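Local structure of adenylation domain (5N9X) at residues 450-455 and 516-521. The protein is an adenylation domain of the ANL (AMP-binding) family, modelled with ATP, threonine and magnesium bound. Sequence-based numbering, arbitrary orientation.
Sequences DAVVWV and ADRASV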
ATOM      1  N   ASP A 450      12.607  13.320   8.211  1.00 21.28           N
ATOM      2  CA  ASP A 450      12.317  11.923   8.521  1.00 20.76           C
ATOM      3  C   ASP A 450      13.410  11.228   9.316  1.00 21.60           C
ATOM      4  O   ASP A 450      14.584  11.581   9.214  1.00 25.60           O
ATOM      5  CB  ASP A 450      12.076  11.151   7.223  1.00 26.59           C
ATOM      6  CG  ASP A 450      10.935  10.171   7.333  1.00 31.08           C
ATOM      7  OD1 ASP A 450      10.729   9.584   8.426  1.00 37.87           O
ATOM      8  OD2 ASP A 450      10.227  10.003   6.316  1.00 49.15           O
ATOM      9  N   ALA A 451      13.025  10.214  10.083  1.00 29.30           N
ATOM     10  CA  ALA A 451      13.985   9.453  10.879  1.00 28.21           C
ATOM     11  C   ALA A 451      13.681   7.948  10.909  1.00 21.24           C
ATOM     12  O   ALA A 451      12.528   7.544  10.909  1.00 21.52           O
ATOM     13  CB  ALA A 451      14.024  10.006  12.298  1.00 27.99           C
ATOM     14  N   VAL A 452      14.731   7.130  10.947  1.00 25.64           N
ATOM     15  CA  VAL A 452      14.615   5.688  11.177  1.00 17.47           C
ATOM     16  C   VAL A 452      15.507   5.315  12.356  1.00 17.41           C
ATOM     17  O   VAL A 452      16.715   5.567  12.322  1.00 18.84           O
ATOM     18  CB  VAL A 452      15.028   4.877   9.940  1.00 22.87           C
ATOM     19  CG1 VAL A 452      15.052   3.369  10.239  1.00 19.00           C
ATOM     20  CG2 VAL A 452      14.121   5.193   8.780  1.00 21.78           C
ATOM     21  N   VAL A 453      14.920   4.739  13.400  1.00 16.07           N
ATOM     22  CA  VAL A 453      15.687   4.395  14.586  1.00 17.43           C
ATOM     23  C   VAL A 453      15.640   2.890  14.786  1.00 17.08           C
ATOM     24  O   VAL A 453      14.557   2.301  14.757  1.00 17.46           O
ATOM     25  CB  VAL A 453      15.149   5.099  15.859  1.00 20.26           C
ATOM     26  CG1 VAL A 453      15.944   4.664  17.088  1.00 18.95           C
ATOM     27  CG2 VAL A 453      15.181   6.608  15.707  1.00 21.64           C
ATOM     28  N   TRP A 454      16.795   2.256  14.969  1.00 14.04           N
ATOM     29  CA  TRP A 454      16.801   0.813  15.232  1.00 27.60           C
ATOM     30  C   TRP A 454      17.927   0.357  16.167  1.00 18.31           C
ATOM     31  O   TRP A 454      18.844   1.112  16.469  1.00 17.63           O
ATOM     32  CB  TRP A 454      16.867   0.029  13.909  1.00 13.87           C
ATOM     33  CG  TRP A 454      18.185   0.042  13.219  1.00 16.75           C
ATOM     34  CD1 TRP A 454      19.089  -0.987  13.137  1.00 19.33           C
ATOM     35  CD2 TRP A 454      18.747   1.127  12.482  1.00 15.53           C
ATOM     36  NE1 TRP A 454      20.178  -0.602  12.390  1.00 12.92           N
ATOM     37  CE2 TRP A 454      19.997   0.690  11.979  1.00 13.39           C
ATOM     38  CE3 TRP A 454      18.324   2.436  12.209  1.00 14.57           C
ATOM     39  CZ2 TRP A 454      20.820   1.512  11.211  1.00 16.87           C
ATOM     40  CZ3 TRP A 454      19.137   3.256  11.453  1.00 14.31           C
ATOM     41  CH2 TRP A 454      20.378   2.795  10.962  1.00 21.40           C
ATOM     42  N   VAL A 455      17.821  -0.871  16.651  1.00 15.08           N
ATOM     43  CA  VAL A 455      18.932  -1.494  17.352  1.00 26.76           C
ATOM     44  C   VAL A 455      19.889  -2.079  16.315  1.00 19.55           C
ATOM     45  O   VAL A 455      19.497  -2.842  15.454  1.00 20.92           O
ATOM     46  CB  VAL A 455      18.458  -2.578  18.345  1.00 23.77           C
ATOM     47  CG1 VAL A 455      19.659  -3.204  19.075  1.00 18.55           C
ATOM     48  CG2 VAL A 455      17.502  -1.962  19.362  1.00 12.93           C
ATOM     49  N   ALA A 516       9.935   3.858   3.961  1.00 18.68           N
ATOM     50  CA  ALA A 516      11.340   3.728   4.336  1.00 18.98           C
ATOM     51  C   ALA A 516      11.738   2.260   4.453  1.00 20.24           C
ATOM     52  O   ALA A 516      11.119   1.495   5.194  1.00 18.08           O
ATOM     53  CB  ALA A 516      11.601   4.447   5.642  1.00 20.08           C
ATOM     54  N   ASP A 517      12.770   1.875   3.714  1.00 21.79           N
ATOM     55  CA  ASP A 517      13.275   0.507   3.749  1.00 17.69           C
ATOM     56  C   ASP A 517      14.245   0.410   4.924  1.00 18.98           C
ATOM     57  O   ASP A 517      15.355   0.946   4.868  1.00 20.78           O
ATOM     58  CB  ASP A 517      13.945   0.167   2.410  1.00 28.00           C
ATOM     59  CG  ASP A 517      14.414  -1.296   2.302  1.00 30.94           C
ATOM     60  OD1 ASP A 517      14.374  -2.067   3.301  1.00 31.55           O
ATOM     61  OD2 ASP A 517      14.814  -1.661   1.168  1.00 27.44           O
ATOM     62  N   ARG A 518      13.805  -0.247   5.992  1.00 21.56           N
ATOM     63  CA  ARG A 518      14.556  -0.338   7.243  1.00 17.37           C
ATOM     64  C   ARG A 518      15.828  -1.207   7.096  1.00 27.22           C
ATOM     65  O   ARG A 518      16.927  -0.808   7.542  1.00 17.62           O
ATOM     66  CB  ARG A 518      13.649  -0.871   8.378  1.00 14.49           C
ATOM     67  CG  ARG A 518      12.405   0.025   8.702  1.00 15.17           C
ATOM     68  CD  ARG A 518      11.600  -0.444   9.957  1.00 15.07           C
ATOM     69  NE  ARG A 518      12.359  -0.250  11.197  1.00 17.37           N
ATOM     70  CZ  ARG A 518      12.353   0.852  11.950  1.00 22.13           C
ATOM     71  NH1 ARG A 518      11.570   1.884  11.662  1.00 21.30           N
ATOM     72  NH2 ARG A 518      13.107   0.901  13.039  1.00 27.52           N
ATOM     73  N   ALA A 519      15.682  -2.376   6.466  1.00 22.20           N
ATOM     74  CA  ALA A 519      16.829  -3.252   6.161  1.00 23.63           C
ATOM     75  C   ALA A 519      17.879  -2.557   5.284  1.00 21.19           C
ATOM     76  O   ALA A 519      19.075  -2.815   5.414  1.00 29.21           O
ATOM     77  CB  ALA A 519      16.356  -4.530   5.485  1.00 16.73           C
ATOM     78  N   SER A 520      17.430  -1.683   4.387  1.00 24.42           N
ATOM     79  CA  SER A 520      18.331  -0.825   3.601  1.00 20.01           C
ATOM     80  C   SER A 520      19.024   0.291   4.391  1.00 17.84           C
ATOM     81  O   SER A 520      20.060   0.810   3.997  1.00 18.76           O
ATOM     82  CB  SER A 520      17.558  -0.184   2.455  1.00 22.26           C
ATOM     83  OG  SER A 520      18.425   0.349   1.488  1.00 16.46           O
ATOM     84  N   VAL A 521      18.435   0.721   5.482  1.00 20.52           N
ATOM     85  CA  VAL A 521      19.079   1.803   6.196  1.00 23.78           C
ATOM     86  C   VAL A 521      20.193   1.195   7.045  1.00 13.69           C
ATOM     87  O   VAL A 521      21.309   1.698   7.071  1.00 18.17           O
ATOM     88  CB  VAL A 521      18.067   2.614   7.049  1.00 20.01           C
ATOM     89  CG1 VAL A 521      18.788   3.487   8.025  1.00 21.88           C
ATOM     90  CG2 VAL A 521      17.204   3.462   6.146  1.00 17.48           C
TER
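In the small alpha/beta C-terminal domain of this ANL-family protein, the first turn of the C-terminal helix 518-528 packs across strand 450-457, an edge strand of a three-stranded sheet. Val-452 and Trp-454 send their side chains to the helix side, whereas Val-453 between them faces helix 435-443. Arg-518 spans the interface: its chain, bent at chi3 (69°), lays the guanidinium over Val-452, whose CG1, anti to the backbone N, sits 3.9 Å from the guanidinium plane, toward its rim. At the guanidinium edge, Arg-518 NH2 donates in plane to Val-453 O, a short but bent and therefore weak bond (2.6 Å, 126°). NH1 forms a salt bridge with Glu-439, whose OE2 also accepts from Val-453 N, so one carboxylate ties arginine and strand to helix 435-443. The other branch of Val-452, CG2, meets Ala-516 CB at 4.1 Å, just before the helix. Asp-517 is the N-cap, its OD1 accepting a weak bond from Ser-520 N. With chi1 of Trp-454 at 74°, CG is flanked by the backbone N and C, and the indole reaches the helix; its NE1 bonds to His-456 ND1, while Val-521 CG1 meets the six-membered ring at a slant, 3.4 Å from Trp-454 CH2.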